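Oligopeptide-binding protein oppA (Lactococcus lactis, PDB 3DRF) captures oligopeptides in a voluminous, Venus fly-trap cavity and serves the OppABCDF ABC transporter that imports them, supporting growth in milk. Local coordinates at residues Y306-Y312 with A489-H495; F496-I501 with D529-Y535; L411-R416 with W466-S472. All blocks are in the same frame, centred on the assembly; numbering follows the deposited sequence. Where two conformers were deposited one is given.

Followed from the N terminus, the chain first meets contact 1 at residues 306-312, where strand 292-307 runs out, and closes that loop only at 489-495. Contact 3 lies wholly within this excursion: 411-416 lies along strand 407-414, and the chain comes back alongside it at 466-472. Contact 2 follows in series, from 496-501 to 529-535, closing a short loop that is mostly helix; no two loops cross. Contacts 1 and 3 share a sheet, strands 292-307 and 468-474 being neighbours, with Tyr-306 N probably bonded to Thr-469 O. Contact 2 joins helices 499-508 and 516-533, and Tyr-535 packs on Leu-309 of contact 1.

Contact 1. Residues Y306-Y312 with A489-H495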
# COMPACT_ATOMS: atom_id res chain seq x y z
N TYR A 306 5.82 -8.64 -10.47
CA TYR A 306 5.27 -7.88 -11.59
C TYR A 306 6.06 -8.10 -12.86
O TYR A 306 7.27 -8.17 -12.83
CB TYR A 306 5.40 -6.36 -11.30
CG TYR A 306 4.38 -5.82 -10.31
CD1 TYR A 306 3.15 -5.26 -10.75
CD2 TYR A 306 4.61 -5.85 -8.96
CE1 TYR A 306 2.21 -4.74 -9.87
CE2 TYR A 306 3.67 -5.31 -8.07
CZ TYR A 306 2.50 -4.77 -8.53
OH TYR A 306 1.59 -4.29 -7.60
N TYR A 307 5.33 -8.11 -13.98
CA TYR A 307 5.94 -8.07 -15.33
C TYR A 307 5.63 -6.71 -15.98
O TYR A 307 4.52 -6.24 -15.93
CB TYR A 307 5.35 -9.20 -16.16
CG TYR A 307 5.63 -10.61 -15.63
CD1 TYR A 307 6.93 -11.02 -15.28
CD2 TYR A 307 4.59 -11.51 -15.47
CE1 TYR A 307 7.18 -12.30 -14.82
CE2 TYR A 307 4.81 -12.82 -15.03
CZ TYR A 307 6.12 -13.18 -14.71
OH TYR A 307 6.38 -14.45 -14.30
N ASN A 308 6.62 -6.17 -16.68
CA ASN A 308 6.46 -4.86 -17.31
C ASN A 308 5.91 -5.07 -18.72
O ASN A 308 6.58 -5.57 -19.59
CB ASN A 308 7.83 -4.15 -17.34
CG ASN A 308 7.72 -2.69 -17.74
OD1 ASN A 308 6.68 -2.14 -17.82
ND2 ASN A 308 8.86 -2.09 -17.99
N LEU A 309 4.66 -4.65 -18.91
CA LEU A 309 3.91 -4.96 -20.14
C LEU A 309 3.39 -3.74 -20.88
O LEU A 309 2.71 -3.87 -21.82
CB LEU A 309 2.71 -5.85 -19.77
CG LEU A 309 3.11 -7.19 -19.12
CD1 LEU A 309 1.80 -7.91 -18.68
CD2 LEU A 309 3.93 -8.14 -20.02
N GLY A 310 3.70 -2.55 -20.41
CA GLY A 310 3.20 -1.36 -21.06
C GLY A 310 3.74 -0.06 -20.49
O GLY A 310 4.79 -0.01 -19.96
N HIS A 311 2.95 1.00 -20.67
CA HIS A 311 3.25 2.34 -20.15
C HIS A 311 1.97 2.99 -19.60
O HIS A 311 0.88 2.52 -19.85
CB HIS A 311 3.95 3.19 -21.25
CG HIS A 311 3.01 3.76 -22.26
ND1 HIS A 311 2.63 3.08 -23.40
CD2 HIS A 311 2.47 4.99 -22.35
CE1 HIS A 311 1.84 3.87 -24.11
NE2 HIS A 311 1.74 5.03 -23.50
N TYR A 312 2.13 4.10 -18.87
CA TYR A 312 1.01 4.90 -18.35
C TYR A 312 0.92 6.22 -19.12
O TYR A 312 1.88 6.94 -19.22
CB TYR A 312 1.20 5.15 -16.86
CG TYR A 312 -0.03 5.79 -16.25
CD1 TYR A 312 -1.14 5.01 -15.92
CD2 TYR A 312 -0.10 7.13 -16.06
CE1 TYR A 312 -2.28 5.59 -15.37
CE2 TYR A 312 -1.25 7.73 -15.49
CZ TYR A 312 -2.34 6.95 -15.18
OH TYR A 312 -3.44 7.58 -14.63
N ALA A 489 -5.19 3.70 -12.86
CA ALA A 489 -4.29 3.84 -11.72
C ALA A 489 -2.81 3.68 -12.08
O ALA A 489 -2.43 2.64 -12.50
CB ALA A 489 -4.64 2.72 -10.68
N PRO A 490 -1.97 4.66 -11.75
CA PRO A 490 -0.50 4.49 -11.88
C PRO A 490 0.06 3.39 -10.95
O PRO A 490 1.09 2.90 -11.16
CB PRO A 490 0.04 5.85 -11.41
CG PRO A 490 -1.03 6.83 -11.72
CD PRO A 490 -2.33 6.05 -11.40
N TYR A 491 -0.72 2.98 -9.95
CA TYR A 491 -0.28 1.87 -9.08
C TYR A 491 -0.27 0.47 -9.78
O TYR A 491 0.29 -0.41 -9.27
CB TYR A 491 -1.15 1.79 -7.83
CG TYR A 491 -0.76 2.74 -6.69
CD1 TYR A 491 0.08 3.83 -6.87
CD2 TYR A 491 -1.30 2.55 -5.43
CE1 TYR A 491 0.40 4.67 -5.81
CE2 TYR A 491 -0.98 3.40 -4.38
CZ TYR A 491 -0.15 4.45 -4.57
OH TYR A 491 0.16 5.28 -3.47
N ASN A 492 -0.85 0.40 -10.98
CA ASN A 492 -0.69 -0.76 -11.86
C ASN A 492 0.69 -0.64 -12.52
O ASN A 492 0.84 -0.14 -13.58
CB ASN A 492 -1.84 -0.81 -12.90
CG ASN A 492 -1.83 -2.13 -13.72
OD1 ASN A 492 -0.84 -2.61 -14.08
ND2 ASN A 492 -2.98 -2.68 -13.97
N PHE A 493 1.71 -1.13 -11.81
CA PHE A 493 3.13 -0.83 -12.14
C PHE A 493 3.63 -1.44 -13.43
O PHE A 493 4.48 -0.92 -14.04
CB PHE A 493 4.08 -1.31 -10.99
CG PHE A 493 3.95 -0.54 -9.68
CD1 PHE A 493 3.51 0.78 -9.66
CD2 PHE A 493 4.26 -1.15 -8.50
CE1 PHE A 493 3.38 1.50 -8.48
CE2 PHE A 493 4.13 -0.42 -7.32
CZ PHE A 493 3.74 0.89 -7.33
N GLY A 494 3.06 -2.58 -13.79
CA GLY A 494 3.36 -3.22 -15.07
C GLY A 494 2.49 -2.79 -16.25
O GLY A 494 2.76 -3.19 -17.35
N HIS A 495 1.44 -2.01 -15.99
CA HIS A 495 0.59 -1.32 -17.00
C HIS A 495 -0.17 -2.30 -17.92
O HIS A 495 -0.30 -2.06 -19.09
CB HIS A 495 1.43 -0.32 -17.86
CG HIS A 495 2.41 0.46 -17.05
ND1 HIS A 495 2.02 1.36 -16.10
CD2 HIS A 495 3.75 0.44 -17.03
CE1 HIS A 495 3.08 1.85 -15.50
NE2 HIS A 495 4.14 1.33 -16.08
O HOH W 1 -0.39 -2.92 -8.70
O HOH W 2 6.84 0.55 -16.85
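Leu-309 N donates to Gly-494 O at 2.9 Å, on a lone pair in the carbonyl plane, fastening 489-495 to the loop after strand 292-307. Packing is tight here. Gly-494 CA approaches Tyr-307 O to 3.3 Å in a CA-H...O contact, and a CB would probably strike that oxygen; at Gly-310 one would probably collide with His-495 O. His-495 CG lies anti to the carbonyl carbon (chi1 -41°), which lays one ring face over the backbone of His-311 and Tyr-312, while ND1 bonds to Asn-319. Pro-490, a compact, rigid ring, sets CG over one face of Tyr-312, 4.0 Å from the ring centroid, a CH-pi contact; the Tyr-312 hydroxyl bonds to Ala-488 O.

The Tyr-306 end is less direct. Its ring meets Phe-493 obliquely, planes 46° apart, and water 1 links Tyr-306 OH, also bonded to Trp-473, to Tyr-491 O. The solvent side is at partly exposed His-311, whose CB points away from 489-495 and whose ND1 bonds to Asp-322.

Tyr-491 and Phe-493 pack on the bound peptide, Phe-493 also touching helix 450-458; strand 318-320 flanks Tyr-312, and strand 536-549 lies against Tyr-306 and Tyr-307.

Contact 2. Residues F496-I501 with D529-Y535; sequences FNDSEI and DMNKKAY
Phe-496 and Tyr-535 form an offset stack, planes 24° and centroids 5.0 Å apart. Tyr-535 CD2 lies over the rim of the Phe-496 ring, and Phe-496 CB sits over one face of the tyrosine. Phe-496 holds CG between its backbone N and carbonyl carbon (chi1 73°), which swings the ring over Tyr-535. Lys-533 CB covers the opposite tyrosine face, so the ring is sandwiched.

Met-530, bent at chi2 and chi3, crosses both Phe-496 and Ile-501 at about a right angle. Its SD is 3.7 Å from Ile-501 CD1 and makes an oblique Met-aromatic contact with Phe-496, whose CZ is touched by the methyl CE, a flexible thioether fitting between ring and branched chain.

Asp-498 stands at the edge of the Tyr-535 ring, its carboxylate turned 62° from the ring plane. Tyr-535 OH donates to OD1 of Asp-498 at 2.6 Å from above the carboxylate plane, whereas Lys-533, its chain running opposite to that of Asp-498, gives NZ to the syn lone pair of the same oxygen at 2.7 Å in a salt bridge. Asp-498 OD2 takes Ile-501 N on its anti lone pair, 3.1 Å away, the capping bond of this N-cap residue of helix 499-508.

Glu-500, modelled in two conformers, crosses Asp-529 in one of them, a meeting of like charges that Lys-533, through water 4, and Lys-525, paired with Asp-529, would probably ease. Three donors and the helix N terminus would be expected to favour charged Asp-498, a link between two helix ends beside apolar Phe-496, Ile-501 and Met-530.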
# COMPACT_ATOMS: atom_id res chain seq x y z
N PHE A 496 -0.72 -3.35 -17.33
CA PHE A 496 -1.68 -4.17 -18.07
C PHE A 496 -3.02 -3.42 -18.13
O PHE A 496 -3.34 -2.60 -17.32
CB PHE A 496 -1.79 -5.62 -17.53
CG PHE A 496 -2.53 -5.76 -16.19
CD1 PHE A 496 -3.92 -5.66 -16.10
CD2 PHE A 496 -1.78 -6.00 -15.04
CE1 PHE A 496 -4.57 -5.84 -14.87
CE2 PHE A 496 -2.45 -6.20 -13.82
CZ PHE A 496 -3.83 -6.11 -13.74
N ASN A 497 -3.75 -3.75 -19.16
CA ASN A 497 -5.08 -3.19 -19.41
C ASN A 497 -5.86 -4.24 -20.20
O ASN A 497 -5.67 -4.39 -21.37
CB ASN A 497 -5.00 -1.86 -20.21
CG ASN A 497 -6.38 -1.22 -20.35
OD1 ASN A 497 -7.33 -1.88 -20.52
ND2 ASN A 497 -6.43 0.07 -20.25
N ASP A 498 -6.69 -4.95 -19.49
CA ASP A 498 -7.27 -6.19 -19.98
C ASP A 498 -8.77 -6.20 -19.68
O ASP A 498 -9.18 -5.98 -18.61
CB ASP A 498 -6.53 -7.37 -19.26
CG ASP A 498 -7.03 -8.74 -19.73
OD1 ASP A 498 -6.38 -9.34 -20.58
OD2 ASP A 498 -8.04 -9.20 -19.23
N SER A 499 -9.56 -6.44 -20.71
CA SER A 499 -11.04 -6.34 -20.53
C SER A 499 -11.58 -7.35 -19.53
O SER A 499 -12.38 -7.01 -18.75
CB SER A 499 -11.80 -6.49 -21.85
OG SER A 499 -11.48 -5.39 -22.70
N GLU A 500 -11.06 -8.57 -19.52
CA GLU A 500 -11.51 -9.58 -18.57
C GLU A 500 -11.24 -9.14 -17.13
O GLU A 500 -12.10 -9.24 -16.26
CB GLU A 500 -10.84 -10.94 -18.85
CG GLU A 500 -11.19 -12.04 -17.86
CD GLU A 500 -10.62 -13.38 -18.27
OE1 GLU A 500 -11.16 -14.02 -19.20
OE2 GLU A 500 -9.61 -13.78 -17.66
N ILE A 501 -10.02 -8.68 -16.88
CA ILE A 501 -9.63 -8.19 -15.53
C ILE A 501 -10.44 -6.98 -15.09
O ILE A 501 -10.92 -6.94 -14.00
CB ILE A 501 -8.11 -7.98 -15.37
CG1 ILE A 501 -7.32 -9.30 -15.67
CG2 ILE A 501 -7.81 -7.42 -13.95
CD1 ILE A 501 -7.76 -10.52 -14.82
N ASP A 529 -8.63 -15.66 -12.57
CA ASP A 529 -8.28 -15.01 -13.84
C ASP A 529 -6.91 -14.29 -13.76
O ASP A 529 -6.16 -14.34 -14.67
CB ASP A 529 -9.38 -14.00 -14.30
CG ASP A 529 -10.66 -14.68 -14.73
OD1 ASP A 529 -10.70 -15.88 -14.94
OD2 ASP A 529 -11.61 -13.92 -14.84
N MET A 530 -6.60 -13.69 -12.63
CA MET A 530 -5.31 -13.02 -12.46
C MET A 530 -4.21 -14.08 -12.51
O MET A 530 -3.21 -13.85 -13.06
CB MET A 530 -5.27 -12.30 -11.10
CG MET A 530 -6.10 -10.95 -11.17
SD MET A 530 -5.28 -9.63 -12.25
CE MET A 530 -4.14 -8.86 -11.03
N ASN A 531 -4.42 -15.23 -11.89
CA ASN A 531 -3.39 -16.30 -11.92
C ASN A 531 -3.19 -16.86 -13.37
O ASN A 531 -2.12 -17.11 -13.77
CB ASN A 531 -3.78 -17.43 -10.94
CG ASN A 531 -3.46 -17.10 -9.48
OD1 ASN A 531 -2.82 -16.11 -9.19
ND2 ASN A 531 -3.92 -17.91 -8.60
N LYS A 532 -4.26 -17.01 -14.13
CA LYS A 532 -4.16 -17.54 -15.51
C LYS A 532 -3.53 -16.52 -16.47
O LYS A 532 -2.67 -16.87 -17.20
CB LYS A 532 -5.53 -17.99 -16.02
CG LYS A 532 -5.39 -18.64 -17.43
CD LYS A 532 -6.74 -19.24 -17.88
CE LYS A 532 -6.55 -20.04 -19.25
NZ LYS A 532 -7.87 -20.29 -20.00
N LYS A 533 -3.95 -15.26 -16.38
CA LYS A 533 -3.38 -14.21 -17.22
C LYS A 533 -1.89 -14.01 -16.85
O LYS A 533 -1.09 -13.74 -17.68
CB LYS A 533 -4.13 -12.88 -17.01
CG LYS A 533 -5.59 -12.82 -17.54
CD LYS A 533 -5.74 -12.55 -19.00
CE LYS A 533 -7.22 -12.45 -19.43
NZ LYS A 533 -7.29 -11.91 -20.91
N ALA A 534 -1.61 -14.09 -15.56
CA ALA A 534 -0.25 -14.07 -15.06
C ALA A 534 0.48 -12.77 -15.45
O ALA A 534 1.65 -12.75 -15.68
CB ALA A 534 0.53 -15.33 -15.57
N TYR A 535 -0.26 -11.67 -15.41
CA TYR A 535 0.37 -10.36 -15.51
C TYR A 535 1.15 -10.02 -14.24
O TYR A 535 2.08 -9.30 -14.32
CB TYR A 535 -0.71 -9.29 -15.75
CG TYR A 535 -1.54 -9.46 -17.04
CD1 TYR A 535 -0.98 -9.85 -18.25
CD2 TYR A 535 -2.91 -9.19 -17.04
CE1 TYR A 535 -1.76 -9.95 -19.40
CE2 TYR A 535 -3.67 -9.30 -18.19
CZ TYR A 535 -3.09 -9.65 -19.34
OH TYR A 535 -3.79 -9.75 -20.54
O HOH W 3 -9.72 -9.77 -21.91
O HOH W 4 -9.53 -13.89 -21.77

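Contact 3. Residues L411-R416 with W466-S472; sequences LVYAAR and WDITDGS
Val-412 O is gripped by two backbone donors, Asp-467 N at 3.0 Å and Ile-468 N at 3.1 Å. They begin the parallel pairing of strands 407-414 and 468-474 in the mixed sheet of an alpha/beta lobe of this solute-binding protein; strand 439-442 runs parallel along the other side of 407-414. Ala-414 N bonds to Ile-468 O.

Aspartate suits position 467 because its two oxygens can serve separate partners. OD2 of Asp-467 accepts from Val-412 N at 2.8 Å through its anti lone pair, nearly straight at 172°, while OD1 pairs with Arg-323. Thr-469 turns OG1 anti to its own N (chi1 -165°), which carries it to Ala-414 O, 2.7 Å away; Trp-453 bonds to the same hydroxyl.

Tyr-413 reaches past Ile-468, whose O and CG2 lie beside its CD1, and donates from OH to the syn lone pair of Asp-470 OD2 at 2.5 Å. Ring and carboxylate planes are 88° apart. Water 5 joins the same hydroxyl to Asp-470 OD1, and Ala-415 CB, small enough to fit, rests over the centre of one ring face. Exchanging Tyr-413 for a phenylalanine would probably leave Asp-470 OD2 without its hydroxyl mate and the carboxylate freer to turn.

Arg-416, bent at chi3, brings its guanidinium to the bound peptide, where NH1 bonds weakly beside Ser-472, whose OG and backbone hydrogen-bond to it, and forms a cation-pi contact with Trp-453. Beneath one guanidinium face lies Asp-470 O, 3.3 Å from Arg-416 NE but poorly angled for a hydrogen bond.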
# COMPACT_ATOMS: atom_id res chain seq x y z
N LEU A 411 16.10 -11.36 -19.71
CA LEU A 411 15.26 -10.36 -18.99
C LEU A 411 16.04 -9.70 -17.86
O LEU A 411 16.90 -10.26 -17.27
CB LEU A 411 13.98 -11.02 -18.41
CG LEU A 411 13.13 -11.77 -19.47
CD1 LEU A 411 12.05 -12.65 -18.79
CD2 LEU A 411 12.46 -10.81 -20.38
N VAL A 412 15.61 -8.49 -17.57
CA VAL A 412 16.17 -7.71 -16.47
C VAL A 412 15.24 -7.77 -15.25
O VAL A 412 14.10 -7.43 -15.34
CB VAL A 412 16.36 -6.22 -16.90
CG1 VAL A 412 16.75 -5.37 -15.69
CG2 VAL A 412 17.40 -6.09 -18.05
N TYR A 413 15.82 -8.13 -14.13
CA TYR A 413 15.10 -8.27 -12.86
C TYR A 413 15.50 -7.13 -11.93
O TYR A 413 16.60 -7.09 -11.42
CB TYR A 413 15.51 -9.57 -12.22
CG TYR A 413 14.91 -9.98 -10.84
CD1 TYR A 413 13.71 -9.44 -10.33
CD2 TYR A 413 15.55 -10.95 -10.06
CE1 TYR A 413 13.21 -9.86 -9.10
CE2 TYR A 413 15.06 -11.36 -8.89
CZ TYR A 413 13.88 -10.80 -8.41
OH TYR A 413 13.35 -11.20 -7.22
N ALA A 414 14.58 -6.20 -11.74
CA ALA A 414 14.77 -5.08 -10.80
C ALA A 414 14.46 -5.53 -9.33
O ALA A 414 13.49 -5.15 -8.74
CB ALA A 414 13.89 -3.86 -11.19
N ALA A 415 15.29 -6.40 -8.80
CA ALA A 415 15.17 -6.86 -7.43
C ALA A 415 15.57 -5.71 -6.49
O ALA A 415 16.39 -4.88 -6.79
CB ALA A 415 16.06 -8.10 -7.20
N ARG A 416 14.90 -5.72 -5.35
CA ARG A 416 15.04 -4.66 -4.35
C ARG A 416 15.98 -5.03 -3.18
O ARG A 416 16.14 -6.16 -2.84
CB ARG A 416 13.66 -4.31 -3.78
CG ARG A 416 12.61 -3.94 -4.87
CD ARG A 416 11.37 -3.30 -4.26
NE ARG A 416 10.70 -4.21 -3.38
CZ ARG A 416 9.60 -3.91 -2.74
NH1 ARG A 416 9.08 -2.73 -2.86
NH2 ARG A 416 9.09 -4.76 -1.92
N TRP A 466 13.21 -2.40 -17.38
CA TRP A 466 13.06 -3.55 -16.50
C TRP A 466 11.96 -4.47 -17.07
O TRP A 466 11.09 -4.05 -17.76
CB TRP A 466 12.75 -3.13 -15.04
CG TRP A 466 11.38 -2.44 -14.92
CD1 TRP A 466 11.10 -1.14 -15.15
CD2 TRP A 466 10.15 -3.06 -14.50
NE1 TRP A 466 9.75 -0.89 -14.90
CE2 TRP A 466 9.15 -2.06 -14.52
CE3 TRP A 466 9.79 -4.36 -14.15
CZ2 TRP A 466 7.83 -2.32 -14.20
CZ3 TRP A 466 8.47 -4.62 -13.85
CH2 TRP A 466 7.51 -3.60 -13.85
N ASP A 467 12.09 -5.75 -16.73
CA ASP A 467 11.13 -6.76 -17.11
C ASP A 467 10.35 -7.41 -15.96
O ASP A 467 9.18 -7.63 -16.09
CB ASP A 467 11.84 -7.87 -17.93
CG ASP A 467 12.50 -7.32 -19.19
OD1 ASP A 467 11.74 -6.82 -19.99
OD2 ASP A 467 13.72 -7.42 -19.30
N ILE A 468 11.07 -7.72 -14.89
CA ILE A 468 10.49 -8.40 -13.70
C ILE A 468 10.88 -7.52 -12.52
O ILE A 468 11.98 -7.05 -12.43
CB ILE A 468 11.13 -9.79 -13.49
CG1 ILE A 468 10.95 -10.71 -14.74
CG2 ILE A 468 10.55 -10.51 -12.23
CD1 ILE A 468 11.88 -11.99 -14.67
N THR A 469 9.96 -7.34 -11.58
CA THR A 469 10.27 -6.72 -10.29
C THR A 469 9.36 -7.38 -9.24
O THR A 469 8.49 -8.08 -9.53
CB THR A 469 10.18 -5.16 -10.33
OG1 THR A 469 10.84 -4.64 -9.16
CG2 THR A 469 8.73 -4.70 -10.27
N ASP A 470 9.65 -7.06 -7.98
CA ASP A 470 8.87 -7.50 -6.81
C ASP A 470 8.29 -6.29 -6.14
O ASP A 470 8.98 -5.33 -5.94
CB ASP A 470 9.80 -8.20 -5.80
CG ASP A 470 10.48 -9.43 -6.39
OD1 ASP A 470 9.76 -10.24 -6.98
OD2 ASP A 470 11.67 -9.56 -6.24
N GLY A 471 6.99 -6.34 -5.86
CA GLY A 471 6.33 -5.31 -5.08
C GLY A 471 5.76 -5.93 -3.80
O GLY A 471 5.61 -7.11 -3.66
N SER A 472 5.50 -5.08 -2.84
CA SER A 472 4.83 -5.49 -1.59
C SER A 472 3.87 -4.37 -1.22
O SER A 472 4.17 -3.20 -1.46
CB SER A 472 5.84 -5.70 -0.46
OG SER A 472 6.70 -6.80 -0.71
O HOH W 5 10.89 -12.72 -7.05
O HOH W 6 13.05 -7.77 -4.64